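Long-range contacts in Ser-thr phosphatase MSPP (Mycobacterium smegmatis, PDB 2V06), which probably removes phosphate from phosphoserine and phosphothreonine of proteins, as a metal-dependent phosphatase of the PP2C family: residues Leu181-Asp186 with Val229-Gly234; Leu31-Asp36 with Thr48-Leu53. All coordinates share one frame; numbering follows the deposited sequence. Where two conformers were deposited one is given.

Contact 1 (Leu181-Asp186 with Val229-Gly234). With MG (magnesium ion), chain B.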
loop_
_atom_site.group_PDB
_atom_site.type_symbol
_atom_site.label_atom_id
_atom_site.label_comp_id
_atom_site.label_asym_id
_atom_site.label_seq_id
_atom_site.Cartn_x
_atom_site.Cartn_y
_atom_site.Cartn_z
ATOM N N LEU A 181 -8.057 7.879 -4.552
ATOM C CA LEU A 181 -7.412 6.995 -3.620
ATOM C C LEU A 181 -5.905 7.079 -3.825
ATOM O O LEU A 181 -5.405 7.254 -4.920
ATOM C CB LEU A 181 -7.829 5.546 -3.810
ATOM C CG LEU A 181 -9.325 5.257 -3.736
ATOM C CD1 LEU A 181 -9.610 3.787 -3.965
ATOM C CD2 LEU A 181 -9.884 5.743 -2.398
ATOM N N LEU A 182 -5.198 6.949 -2.694
ATOM C CA LEU A 182 -3.738 6.896 -2.703
ATOM C C LEU A 182 -3.340 5.649 -1.917
ATOM O O LEU A 182 -3.717 5.547 -0.747
ATOM C CB LEU A 182 -3.136 8.140 -2.048
ATOM C CG LEU A 182 -1.648 8.096 -1.726
ATOM C CD1 LEU A 182 -0.792 7.961 -2.976
ATOM C CD2 LEU A 182 -1.208 9.336 -0.913
ATOM N N ILE A 183 -2.573 4.782 -2.513
ATOM C CA ILE A 183 -1.911 3.689 -1.797
ATOM C C ILE A 183 -0.447 4.078 -1.709
ATOM O O ILE A 183 0.146 4.479 -2.727
ATOM C CB ILE A 183 -2.026 2.313 -2.468
ATOM C CG1 ILE A 183 -3.446 2.021 -3.019
ATOM C CG2 ILE A 183 -1.568 1.228 -1.523
ATOM C CD1 ILE A 183 -3.485 0.778 -3.841
ATOM N N SER A 184 0.146 3.992 -0.534
ATOM C CA SER A 184 1.565 4.333 -0.467
ATOM C C SER A 184 2.286 3.391 0.482
ATOM O O SER A 184 1.745 2.838 1.388
ATOM C CB SER A 184 1.767 5.755 0.017
ATOM O OG SER A 184 1.632 5.917 1.421
ATOM N N SER A 185 3.579 3.257 0.226
ATOM C CA SER A 185 4.431 2.700 1.261
ATOM C C SER A 185 4.610 3.733 2.364
ATOM O O SER A 185 4.367 4.943 2.174
ATOM C CB SER A 185 5.770 2.202 0.723
ATOM O OG SER A 185 6.527 3.257 0.209
ATOM N N ASP A 186 5.092 3.288 3.518
ATOM C CA ASP A 186 5.403 4.163 4.636
ATOM C C ASP A 186 6.433 5.230 4.322
ATOM O O ASP A 186 6.538 6.225 5.070
ATOM C CB ASP A 186 5.768 3.315 5.850
ATOM C CG ASP A 186 7.099 2.615 5.753
ATOM O OD1 ASP A 186 7.551 2.280 4.625
ATOM O OD2 ASP A 186 7.725 2.418 6.831
ATOM N N VAL A 229 0.573 4.992 -5.515
ATOM C CA VAL A 229 -0.378 4.665 -6.548
ATOM C C VAL A 229 -1.570 5.593 -6.311
ATOM O O VAL A 229 -2.143 5.565 -5.216
ATOM C CB VAL A 229 -0.842 3.199 -6.492
ATOM C CG1 VAL A 229 -1.852 2.878 -7.547
ATOM C CG2 VAL A 229 0.350 2.283 -6.600
ATOM N N VAL A 230 -1.906 6.414 -7.320
ATOM C CA VAL A 230 -3.019 7.334 -7.242
ATOM C C VAL A 230 -4.086 6.875 -8.224
ATOM O O VAL A 230 -3.777 6.595 -9.376
ATOM C CB VAL A 230 -2.504 8.763 -7.589
ATOM C CG1 VAL A 230 -3.683 9.695 -7.850
ATOM C CG2 VAL A 230 -1.660 9.335 -6.460
ATOM N N ILE A 231 -5.340 6.826 -7.764
ATOM C CA ILE A 231 -6.456 6.272 -8.508
ATOM C C ILE A 231 -7.573 7.318 -8.447
ATOM O O ILE A 231 -8.042 7.658 -7.367
ATOM C CB ILE A 231 -6.946 4.938 -7.908
ATOM C CG1 ILE A 231 -5.838 3.926 -7.635
ATOM C CG2 ILE A 231 -8.011 4.293 -8.791
ATOM C CD1 ILE A 231 -6.226 2.828 -6.669
ATOM N N ASP A 232 -7.998 7.793 -9.606
ATOM C CA ASP A 232 -9.099 8.725 -9.717
ATOM C C ASP A 232 -10.370 7.920 -10.034
ATOM O O ASP A 232 -10.421 7.193 -11.006
ATOM C CB ASP A 232 -8.847 9.806 -10.785
ATOM C CG ASP A 232 -7.944 10.913 -10.192
ATOM O OD1 ASP A 232 -8.079 11.174 -8.969
ATOM O OD2 ASP A 232 -7.169 11.499 -10.962
ATOM N N LEU A 233 -11.376 8.108 -9.215
ATOM C CA LEU A 233 -12.630 7.365 -9.307
ATOM C C LEU A 233 -13.735 8.099 -10.030
ATOM O O LEU A 233 -13.813 9.324 -10.015
ATOM C CB LEU A 233 -13.116 7.017 -7.905
ATOM C CG LEU A 233 -12.088 6.213 -7.049
ATOM C CD1 LEU A 233 -12.737 5.969 -5.700
ATOM C CD2 LEU A 233 -11.679 4.914 -7.685
ATOM N N GLY A 234 -14.585 7.324 -10.679
ATOM C CA GLY A 234 -15.787 7.788 -11.340
ATOM C C GLY A 234 -17.056 7.189 -10.800
ATOM O O GLY A 234 -16.995 6.433 -9.824
ATOM O OXT GLY A 234 -18.221 7.466 -11.373
HETATM MG MG MG B . 9.098 1.254 3.927
HETATM O O HOH W 1 9.195 0.449 5.860
HETATM O O HOH W 2 9.060 1.866 1.913
HETATM O O HOH W 3 10.963 0.128 3.576
#

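Contact 2 (Leu31-Asp36 with Thr48-Leu53). With MG (magnesium ion), chain B; MG (magnesium ion), chain C.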
loop_
_atom_site.group_PDB
_atom_site.type_symbol
_atom_site.label_atom_id
_atom_site.label_comp_id
_atom_site.label_asym_id
_atom_site.label_seq_id
_atom_site.Cartn_x
_atom_site.Cartn_y
_atom_site.Cartn_z
ATOM N N LEU A 31 -7.208 -3.644 -10.440
ATOM C CA LEU A 31 -6.412 -4.038 -9.296
ATOM C C LEU A 31 -5.205 -3.149 -9.161
ATOM O O LEU A 31 -4.420 -2.996 -10.100
ATOM C CB LEU A 31 -5.952 -5.481 -9.452
ATOM C CG LEU A 31 -5.070 -6.045 -8.349
ATOM C CD1 LEU A 31 -5.786 -6.081 -7.028
ATOM C CD2 LEU A 31 -4.614 -7.447 -8.775
ATOM N N TYR A 32 -4.979 -2.629 -7.961
ATOM C CA TYR A 32 -3.887 -1.731 -7.643
ATOM C C TYR A 32 -3.267 -2.166 -6.346
ATOM O O TYR A 32 -4.000 -2.578 -5.432
ATOM C CB TYR A 32 -4.357 -0.264 -7.489
ATOM C CG TYR A 32 -4.984 0.191 -8.791
ATOM C CD1 TYR A 32 -4.169 0.761 -9.742
ATOM C CD2 TYR A 32 -6.351 0.009 -9.038
ATOM C CE1 TYR A 32 -4.707 1.180 -10.923
ATOM C CE2 TYR A 32 -6.886 0.411 -10.271
ATOM C CZ TYR A 32 -6.038 0.977 -11.195
ATOM O OH TYR A 32 -6.583 1.397 -12.388
ATOM N N ALA A 33 -1.953 -2.130 -6.216
ATOM C CA ALA A 33 -1.347 -2.592 -4.999
ATOM C C ALA A 33 0.043 -1.976 -4.794
ATOM O O ALA A 33 0.704 -1.598 -5.740
ATOM C CB ALA A 33 -1.211 -4.098 -4.971
ATOM N N VAL A 34 0.415 -1.931 -3.526
ATOM C CA VAL A 34 1.766 -1.597 -3.068
ATOM C C VAL A 34 2.239 -2.703 -2.128
ATOM O O VAL A 34 1.441 -3.176 -1.301
ATOM C CB VAL A 34 1.838 -0.240 -2.364
ATOM C CG1 VAL A 34 3.198 -0.046 -1.748
ATOM C CG2 VAL A 34 1.534 0.884 -3.334
ATOM N N ALA A 35 3.496 -3.082 -2.285
ATOM C CA ALA A 35 4.120 -4.065 -1.408
ATOM C C ALA A 35 5.473 -3.478 -0.936
ATOM O O ALA A 35 6.299 -3.156 -1.809
ATOM C CB ALA A 35 4.305 -5.406 -2.059
ATOM N N ASP A 36 5.664 -3.341 0.344
ATOM C CA ASP A 36 6.908 -2.849 0.918
ATOM C C ASP A 36 7.665 -4.025 1.510
ATOM O O ASP A 36 7.322 -4.531 2.578
ATOM C CB ASP A 36 6.580 -1.770 1.983
ATOM C CG ASP A 36 7.815 -1.180 2.626
ATOM O OD1 ASP A 36 8.899 -1.785 2.461
ATOM O OD2 ASP A 36 7.697 -0.140 3.327
ATOM N N THR A 48 7.633 -10.887 -5.776
ATOM C CA THR A 48 6.936 -12.168 -5.906
ATOM C C THR A 48 5.513 -12.004 -5.412
ATOM O O THR A 48 4.613 -12.584 -6.062
ATOM C CB THR A 48 7.686 -13.246 -5.099
ATOM O OG1 THR A 48 9.014 -13.384 -5.588
ATOM C CG2 THR A 48 6.989 -14.592 -5.197
ATOM N N ALA A 49 5.281 -11.294 -4.335
ATOM C CA ALA A 49 3.927 -11.144 -3.851
ATOM C C ALA A 49 3.058 -10.545 -4.931
ATOM O O ALA A 49 1.949 -10.993 -5.179
ATOM C CB ALA A 49 3.944 -10.317 -2.588
ATOM N N LEU A 50 3.530 -9.464 -5.589
ATOM C CA LEU A 50 2.669 -8.818 -6.593
ATOM C C LEU A 50 2.496 -9.618 -7.849
ATOM O O LEU A 50 1.419 -9.597 -8.441
ATOM C CB LEU A 50 3.156 -7.398 -6.899
ATOM C CG LEU A 50 3.141 -6.443 -5.708
ATOM C CD1 LEU A 50 3.506 -5.016 -6.102
ATOM C CD2 LEU A 50 1.794 -6.434 -4.989
ATOM N N LYS A 51 3.543 -10.349 -8.265
ATOM C CA LYS A 51 3.406 -11.232 -9.432
ATOM C C LYS A 51 2.329 -12.269 -9.164
ATOM O O LYS A 51 1.481 -12.579 -9.999
ATOM C CB LYS A 51 4.757 -11.888 -9.741
ATOM C CG LYS A 51 4.771 -12.707 -11.034
ATOM C CD LYS A 51 6.128 -13.346 -11.349
ATOM C CE LYS A 51 6.063 -14.059 -12.719
ATOM N NZ LYS A 51 7.359 -14.375 -13.371
ATOM N N THR A 52 2.393 -12.858 -7.988
ATOM C CA THR A 52 1.431 -13.916 -7.641
ATOM C C THR A 52 0.037 -13.336 -7.483
ATOM O O THR A 52 -0.962 -13.920 -7.936
ATOM C CB THR A 52 1.886 -14.636 -6.350
ATOM O OG1 THR A 52 3.197 -15.156 -6.524
ATOM C CG2 THR A 52 0.935 -15.757 -5.971
ATOM N N LEU A 53 -0.074 -12.190 -6.823
ATOM C CA LEU A 53 -1.368 -11.543 -6.634
ATOM C C LEU A 53 -2.021 -11.260 -7.982
ATOM O O LEU A 53 -3.200 -11.526 -8.212
ATOM C CB LEU A 53 -1.155 -10.217 -5.909
ATOM C CG LEU A 53 -2.405 -9.347 -5.789
ATOM C CD1 LEU A 53 -3.379 -10.005 -4.868
ATOM C CD2 LEU A 53 -2.067 -7.964 -5.315
HETATM MG MG MG B . 9.098 1.254 3.927
HETATM MG MG MG C . 10.881 -1.877 2.791
HETATM O O HOH W 2 9.060 1.866 1.913
HETATM O O HOH W 1 9.195 0.449 5.860
HETATM O O HOH W 3 10.963 0.128 3.576
HETATM O O HOH W 4 11.003 -1.137 0.853
HETATM O O HOH W 5 10.575 -2.376 4.776
#

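Contact 1 (Leu181-Asp186 with Val229-Gly234)
L181 and I231 face each other as a hydrogen-bonded pair of neighbouring antiparallel strands in one sheet of the PP2C beta-sandwich. Strands 181-184 and 229-233 run side by side with axes 4.7 Å apart at an angle of 165°. I183 and V229 form the second hydrogen-bonded pair, and L182 with V230 is the non-hydrogen-bonded pair between them. Side chains therefore alternate. L181, I183, V229 and I231 line one face of the sheet, where V34 and Y32 of strand 31-38 lie against the last three of them; L182 and V230 turn to the other face, under helix 206-219. On the first face L181 and I231 meet through their beta carbons, CB to CB 4.2 Å, as directly opposed residues. The branch of L181 turns instead to L233: with CG in each leucine anti to the carbonyl carbon (chi1 -56° in both), L181 CG lies 4.0 Å from L233 CD1, and the two side chains cross at about a right angle. On the helix side the contact is methyl to methyl. CG of L182 stands anti to the backbone N (chi1 168°), and its CD1 borders the neighbouring strand, 3.8 Å from V230 CG2; L182 CD1 also lies 3.5 Å from V229 O. Past the strand end, D186 joins a magnesium ion through OD1 while OD2 accepts a weak hydrogen bond from a water on the same ion and pairs with R153. The backbone of the two strands is tied by four N-H...O=C bonds, and two carbonyl oxygens also receive CA-H contacts: V229 O, already held by I183 N, lies 3.3 Å from L182 CA, and L181 O, bound by I231 N, is equally near V230 CA.

Contact 2 (Leu31-Asp36 with Thr48-Leu53)
L50 points from helix 48-53 straight at strand 31-36 and lays its branched end on two alanines. Its CB leaves the helix toward the strand, with CG anti to the carbonyl carbon (chi1 -62°). CG comes down on A35, 4.0 Å from A35 CB, and the fork then divides: CD1 stays beside that same methyl, whereas CD2 reaches between the alanines and touches A33 CB at 3.8 Å. A35 CB thus sits under CG and both branches, and A33 CB meets one tip. One helical turn on, L53 comes in next to it, its CD2 4.0 Å from A33 CB. L53 CG also receives CD2 of L31, 4.2 Å away, where the two leucines slant across each other. The small alanine methyls are consistent with the close seating of the helix leucines on the strand, whose axis passes 8.9 Å from that of the helix; no hydrogen bond links the two. On the side of the helix turned from the strand, T48 O takes both T52 N and T52 OG1, which arrive from opposite faces of its carbonyl plane. Strands 23-28 and 89-96 flank strand 31-38 and carry A24 and L92, which also touch L50. At the end of the segment D36 spreads its carboxylate over two magnesium ions, OD2 to one at 2.1 Å and OD1 to the other at 2.0 Å. A helix packed on the outer face of a sheet whose strand delivers the bridging aspartate is the arrangement of the PP2C alpha-beta-beta-alpha sandwich and its binuclear metal centre.

In the fold
Contacts 1 and 2 lie in different sheets of the sandwich, their centres 14 Å apart, and meet in its core. Contact 1 pairs two strands of one sheet; contact 2 seats a helix on the outer face of the other. Between the sheets, I231 CD1 rests 3.6 Å from Y32 CG, and V34 CG2 lies 3.6 Å from I183 CG2 and 3.7 Å from V229 CG2. Beyond this apolar layer segments 181-186 and 31-36 both run to the metal site. D186 OD1 and D36 OD2 stand 2.7 Å apart on one magnesium ion, which probably offsets their like charges; D224 binds it too. Water 3 bridges this ion to the second, bound by D36 and G37.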